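Local coordinates for protein alternansucrase (Leuconostoc mesenteroides, PDB 6HVG) that is a calcium-binding member of glycoside hydrolase family 70, combining a TIM-type barrel with choline-binding-type repeats, at residues Glu659-Lys664 and Tyr746-Ala751; Tyr668-Gly673 and Val742-Ser747. One frame throughout, in Å; residues are numbered along the deposited sequence.

Following the chain from the N terminus, residues 659-664 come first, in the loop leaving barrel strand 657-658; helix 665-671, carrying most of 668-673, follows. The chain then runs through strand 678-679 and helix 681-692 before reaching 742-747 and 746-751, which overlap on strand 745-747. The pairs are therefore nested: interaction 2 closes an inner loop of 68 residues, interaction 1 an outer one of 81. Interaction 2 joins the end of the helix to the approach to the strand, whereas interaction 1 joins the loop to the strand and what follows. Their centres lie 12 Å apart, and Asp660 OD2 touches Val669 CG2 at 4.1 Å, in packing contact.

Interaction 1 of 2, residues Glu659-Lys664 and Tyr746-Ala751; sequences EDWNGK and YSFVRA
Trp661 and Phe748 make the apolar half of this contact: CH2 of the indole approaches CZ of the phenyl ring at 4.2 Å. The indole carbon lies near the phenyl plane, while Phe748 meets the indole obliquely, so the phenyl ring offers its edge and the two rings do not stack; the side chains cross at about a right angle. Met679 touches both. It belongs to strand 678-679, which stands in the parallel barrel between strand 657-658, where this loop begins, and strand 745-747.

The second touch is made by Tyr746, whose OH comes to 4.1 Å from Glu659 CA. Its ring leaves the strand with CG between the backbone N and the carbonyl carbon (chi1 77°), which carries the hydroxyl across to the other segment. There it hydrogen-bonds to Leu658 O, just before Glu659.

Two side-chain bonds lie within the 659-664 loop. Trp661 NE1 donates to Glu659 OE2 at 2.8 Å, nearly in the indole plane and on the anti side of the carboxylate, though 29° out of its plane. Asn662 OD1 accepts from Lys664 N at 2.8 Å, a capping bond ahead of helix 665-671. Ala622 N ties Glu659 OE1 to a neighbouring part of the barrel.

Across the segments, then, the contact is small, two van der Waals touches. The bonds that probably set the orientation lie outside that interface: the Glu659 carboxylate is gripped at both oxygens, and one grip probably limits the rotation of the indole.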
loop_
_atom_site.group_PDB
_atom_site.type_symbol
_atom_site.label_atom_id
_atom_site.label_comp_id
_atom_site.label_asym_id
_atom_site.label_seq_id
_atom_site.Cartn_x
_atom_site.Cartn_y
_atom_site.Cartn_z
ATOM N N GLU A 659 13.292 2.485 13.648
ATOM C CA GLU A 659 12.796 2.066 12.330
ATOM C C GLU A 659 12.878 3.297 11.427
ATOM O O GLU A 659 11.928 4.073 11.363
ATOM C CB GLU A 659 11.358 1.582 12.409
ATOM C CG GLU A 659 10.860 0.829 11.175
ATOM C CD GLU A 659 9.345 0.958 10.906
ATOM O OE1 GLU A 659 8.581 1.462 11.750
ATOM O OE2 GLU A 659 8.893 0.555 9.815
ATOM N N ASP A 660 14.038 3.482 10.773
ATOM C CA ASP A 660 14.331 4.670 9.978
ATOM C C ASP A 660 14.751 4.295 8.551
ATOM O O ASP A 660 15.922 4.125 8.274
ATOM C CB ASP A 660 15.403 5.507 10.666
ATOM C CG ASP A 660 16.761 4.803 10.751
ATOM O OD1 ASP A 660 16.797 3.543 10.873
ATOM O OD2 ASP A 660 17.798 5.527 10.712
ATOM N N TRP A 661 13.774 4.188 7.651
ATOM C CA TRP A 661 13.999 3.589 6.346
ATOM C C TRP A 661 14.728 4.491 5.343
ATOM O O TRP A 661 15.410 3.977 4.467
ATOM C CB TRP A 661 12.685 3.124 5.737
ATOM C CG TRP A 661 12.033 1.996 6.413
ATOM C CD1 TRP A 661 10.936 2.048 7.206
ATOM C CD2 TRP A 661 12.421 0.620 6.359
ATOM N NE1 TRP A 661 10.601 0.782 7.656
ATOM C CE2 TRP A 661 11.500 -0.112 7.146
ATOM C CE3 TRP A 661 13.455 -0.069 5.724
ATOM C CZ2 TRP A 661 11.590 -1.487 7.315
ATOM C CZ3 TRP A 661 13.526 -1.437 5.885
ATOM C CH2 TRP A 661 12.605 -2.128 6.673
ATOM N N ASN A 662 14.614 5.816 5.469
ATOM C CA ASN A 662 15.219 6.709 4.475
ATOM C C ASN A 662 16.726 6.543 4.434
ATOM O O ASN A 662 17.371 6.466 5.463
ATOM C CB ASN A 662 14.895 8.179 4.744
ATOM C CG ASN A 662 15.261 9.078 3.569
ATOM O OD1 ASN A 662 16.430 9.369 3.326
ATOM N ND2 ASN A 662 14.262 9.532 2.848
ATOM N N GLY A 663 17.269 6.503 3.225
ATOM C CA GLY A 663 18.680 6.272 3.003
ATOM C C GLY A 663 19.571 7.365 3.548
ATOM O O GLY A 663 20.770 7.142 3.664
ATOM N N LYS A 664 19.010 8.534 3.875
ATOM C CA LYS A 664 19.775 9.616 4.476
ATOM C C LYS A 664 19.575 9.752 6.010
ATOM O O LYS A 664 20.145 10.661 6.623
ATOM C CB LYS A 664 19.425 10.937 3.802
ATOM C CG LYS A 664 20.099 11.184 2.464
ATOM C CD LYS A 664 19.611 12.486 1.808
ATOM C CE LYS A 664 19.807 13.701 2.731
ATOM N NZ LYS A 664 19.507 15.042 2.141
ATOM N N TYR A 746 22.257 -1.030 14.094
ATOM C CA TYR A 746 21.780 -2.419 14.135
ATOM C C TYR A 746 21.482 -2.894 12.731
ATOM O O TYR A 746 21.242 -2.086 11.853
ATOM C CB TYR A 746 20.554 -2.575 15.026
ATOM C CG TYR A 746 19.233 -2.108 14.462
ATOM C CD1 TYR A 746 18.868 -0.769 14.482
ATOM C CD2 TYR A 746 18.328 -3.017 13.937
ATOM C CE1 TYR A 746 17.641 -0.342 13.970
ATOM C CE2 TYR A 746 17.105 -2.613 13.433
ATOM C CZ TYR A 746 16.755 -1.273 13.459
ATOM O OH TYR A 746 15.524 -0.873 12.962
ATOM N N SER A 747 21.543 -4.199 12.502
ATOM C CA SER A 747 21.328 -4.749 11.158
ATOM C C SER A 747 20.597 -6.049 11.234
ATOM O O SER A 747 20.690 -6.749 12.234
ATOM C CB SER A 747 22.670 -4.947 10.413
ATOM O OG SER A 747 23.610 -5.660 11.186
ATOM N N PHE A 748 19.884 -6.383 10.167
ATOM C CA PHE A 748 19.110 -7.618 10.141
ATOM C C PHE A 748 18.988 -8.179 8.749
ATOM O O PHE A 748 19.242 -7.492 7.785
ATOM C CB PHE A 748 17.714 -7.381 10.717
ATOM C CG PHE A 748 16.953 -6.286 10.032
ATOM C CD1 PHE A 748 17.045 -4.969 10.473
ATOM C CD2 PHE A 748 16.137 -6.566 8.963
ATOM C CE1 PHE A 748 16.355 -3.950 9.852
ATOM C CE2 PHE A 748 15.434 -5.553 8.338
ATOM C CZ PHE A 748 15.546 -4.246 8.781
ATOM N N VAL A 749 18.597 -9.449 8.675
ATOM C CA VAL A 749 18.296 -10.119 7.412
ATOM C C VAL A 749 16.803 -10.048 7.136
ATOM O O VAL A 749 16.390 -9.771 6.021
ATOM C CB VAL A 749 18.734 -11.585 7.445
ATOM C CG1 VAL A 749 18.416 -12.271 6.127
ATOM C CG2 VAL A 749 20.236 -11.670 7.739
ATOM N N ARG A 750 15.993 -10.294 8.159
ATOM C CA ARG A 750 14.535 -10.187 8.044
ATOM C C ARG A 750 13.971 -9.543 9.284
ATOM O O ARG A 750 14.647 -9.446 10.299
ATOM C CB ARG A 750 13.871 -11.571 7.842
ATOM C CG ARG A 750 14.270 -12.246 6.546
ATOM C CD ARG A 750 13.182 -13.151 6.005
ATOM N NE ARG A 750 12.901 -14.254 6.919
ATOM C CZ ARG A 750 11.711 -14.575 7.402
ATOM N NH1 ARG A 750 10.619 -13.902 7.079
ATOM N NH2 ARG A 750 11.619 -15.597 8.230
ATOM N N ALA A 751 12.720 -9.107 9.196
ATOM C CA ALA A 751 12.041 -8.496 10.323
ATOM C C ALA A 751 10.570 -8.866 10.333
ATOM O O ALA A 751 10.064 -9.431 9.372
ATOM C CB ALA A 751 12.231 -6.990 10.274
#

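Interaction 2 of 2, residues Tyr668-Gly673 and Val742-Ser747; sequences YVNQQG and VIPNYS
Asn670, on the last turn of helix 665-671, meets Ile743 and Pro744. Two residues earlier, Tyr668 starts its side chain away from the other segment; Gln672 CG sits 3.5 Å over one face of its ring, nearer the margin than the centre. Val669 lies next, its side chain against Leu658 of the neighbouring barrel strand.

Asn670 then does the touching. With CG anti to the backbone N (chi1 -173°), the side chain lies against Ile743: CB is 3.7 Å from Ile743 CD1, and CG is 3.7 Å from Ile743 CG1. The amide oxygen lies beside Ile743 CG1 too, and OD1 reaches 4.2 Å from Pro744 CD; its polar partner is Asn674 ND2.

Beyond Gln671 the helix stops. Gln672 N still bonds to Tyr668 O at 3.0 Å, and Gly673, at positive phi, is the C-prime residue of a Schellman motif, with a weak bond from its N to Asn670 O at 3.2 Å. On the facing side, Asn745 ND2 donates to Ile743 O at 3.2 Å (N-H...O 160°), a local bond along the extended approach to the strand; the same ND2 also bonds to Asp819 O.

Van der Waals packing alone thus sets the C-terminal end of helix 665-671, which follows barrel strand 657-658, on the residues entering barrel strand 745-747, while the Asn670 amide oxygen bonds to Asn674, which completes the Schellman motif and also touches Pro744.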
loop_
_atom_site.group_PDB
_atom_site.type_symbol
_atom_site.label_atom_id
_atom_site.label_comp_id
_atom_site.label_asym_id
_atom_site.label_seq_id
_atom_site.Cartn_x
_atom_site.Cartn_y
_atom_site.Cartn_z
ATOM N N TYR A 668 21.795 11.707 9.430
ATOM C CA TYR A 668 21.059 12.562 10.359
ATOM C C TYR A 668 21.262 12.087 11.796
ATOM O O TYR A 668 21.663 12.856 12.652
ATOM C CB TYR A 668 19.561 12.565 10.049
ATOM C CG TYR A 668 18.755 13.392 11.026
ATOM C CD1 TYR A 668 18.273 12.840 12.209
ATOM C CD2 TYR A 668 18.482 14.721 10.770
ATOM C CE1 TYR A 668 17.561 13.604 13.115
ATOM C CE2 TYR A 668 17.759 15.483 11.660
ATOM C CZ TYR A 668 17.296 14.937 12.830
ATOM O OH TYR A 668 16.590 15.736 13.702
ATOM N N VAL A 669 20.984 10.811 12.051
ATOM C CA VAL A 669 21.039 10.264 13.395
ATOM C C VAL A 669 22.424 10.491 14.012
ATOM O O VAL A 669 22.552 10.831 15.184
ATOM C CB VAL A 669 20.667 8.761 13.398
ATOM C CG1 VAL A 669 20.963 8.116 14.755
ATOM C CG2 VAL A 669 19.200 8.550 13.026
ATOM N N ASN A 670 23.457 10.312 13.208
ATOM C CA ASN A 670 24.835 10.497 13.647
ATOM C C ASN A 670 25.169 11.965 13.930
ATOM O O ASN A 670 25.914 12.251 14.861
ATOM C CB ASN A 670 25.798 9.918 12.603
ATOM C CG ASN A 670 27.231 9.918 13.072
ATOM O OD1 ASN A 670 27.566 9.301 14.059
ATOM N ND2 ASN A 670 28.076 10.612 12.363
ATOM N N GLN A 671 24.629 12.888 13.131
ATOM C CA GLN A 671 24.783 14.324 13.404
ATOM C C GLN A 671 24.128 14.679 14.729
ATOM O O GLN A 671 24.648 15.500 15.481
ATOM C CB GLN A 671 24.178 15.185 12.301
ATOM C CG GLN A 671 24.981 15.297 11.015
ATOM C CD GLN A 671 24.154 15.945 9.890
ATOM O OE1 GLN A 671 23.734 17.111 10.001
ATOM N NE2 GLN A 671 23.911 15.197 8.807
ATOM N N GLN A 672 22.989 14.056 15.023
ATOM C CA GLN A 672 22.279 14.329 16.257
ATOM C C GLN A 672 22.745 13.474 17.455
ATOM O O GLN A 672 22.109 13.481 18.500
ATOM C CB GLN A 672 20.780 14.182 16.027
ATOM C CG GLN A 672 20.218 15.103 14.950
ATOM C CD GLN A 672 20.492 16.581 15.202
ATOM O OE1 GLN A 672 20.200 17.104 16.273
ATOM N NE2 GLN A 672 21.035 17.258 14.204
ATOM N N GLY A 673 23.858 12.764 17.317
ATOM C CA GLY A 673 24.513 12.114 18.457
ATOM C C GLY A 673 24.134 10.665 18.740
ATOM O O GLY A 673 24.455 10.145 19.795
ATOM N N VAL A 742 32.869 5.298 12.678
ATOM C CA VAL A 742 31.803 4.869 11.805
ATOM C C VAL A 742 30.464 4.991 12.548
ATOM O O VAL A 742 30.434 5.130 13.785
ATOM C CB VAL A 742 32.095 3.441 11.307
ATOM C CG1 VAL A 742 31.678 2.419 12.340
ATOM C CG2 VAL A 742 31.427 3.197 9.971
ATOM N N ILE A 743 29.361 4.965 11.810
ATOM C CA ILE A 743 28.052 5.245 12.420
ATOM C C ILE A 743 27.505 4.016 13.124
ATOM O O ILE A 743 27.315 2.973 12.484
ATOM C CB ILE A 743 27.027 5.726 11.387
ATOM C CG1 ILE A 743 27.526 7.030 10.741
ATOM C CG2 ILE A 743 25.661 5.905 12.047
ATOM C CD1 ILE A 743 26.566 7.673 9.772
ATOM N N PRO A 744 27.227 4.126 14.433
ATOM C CA PRO A 744 26.731 2.948 15.138
ATOM C C PRO A 744 25.372 2.537 14.630
ATOM O O PRO A 744 24.549 3.407 14.327
ATOM C CB PRO A 744 26.662 3.400 16.595
ATOM C CG PRO A 744 26.596 4.873 16.531
ATOM C CD PRO A 744 27.316 5.303 15.298
ATOM N N ASN A 745 25.137 1.226 14.563
ATOM C CA ASN A 745 23.949 0.704 13.902
ATOM C C ASN A 745 23.533 -0.709 14.307
ATOM O O ASN A 745 24.348 -1.484 14.770
ATOM C CB ASN A 745 24.193 0.696 12.405
ATOM C CG ASN A 745 25.190 -0.365 11.985
ATOM O OD1 ASN A 745 24.826 -1.457 11.558
ATOM N ND2 ASN A 745 26.456 -0.048 12.126
ATOM N N TYR A 746 22.257 -1.030 14.094
ATOM C CA TYR A 746 21.780 -2.419 14.135
ATOM C C TYR A 746 21.482 -2.894 12.731
ATOM O O TYR A 746 21.242 -2.086 11.853
ATOM C CB TYR A 746 20.554 -2.575 15.026
ATOM C CG TYR A 746 19.233 -2.108 14.462
ATOM C CD1 TYR A 746 18.868 -0.769 14.482
ATOM C CD2 TYR A 746 18.328 -3.017 13.937
ATOM C CE1 TYR A 746 17.641 -0.342 13.970
ATOM C CE2 TYR A 746 17.105 -2.613 13.433
ATOM C CZ TYR A 746 16.755 -1.273 13.459
ATOM O OH TYR A 746 15.524 -0.873 12.962
ATOM N N SER A 747 21.543 -4.199 12.502
ATOM C CA SER A 747 21.328 -4.749 11.158
ATOM C C SER A 747 20.597 -6.049 11.234
ATOM O O SER A 747 20.690 -6.749 12.234
ATOM C CB SER A 747 22.670 -4.947 10.413
ATOM O OG SER A 747 23.610 -5.660 11.186
#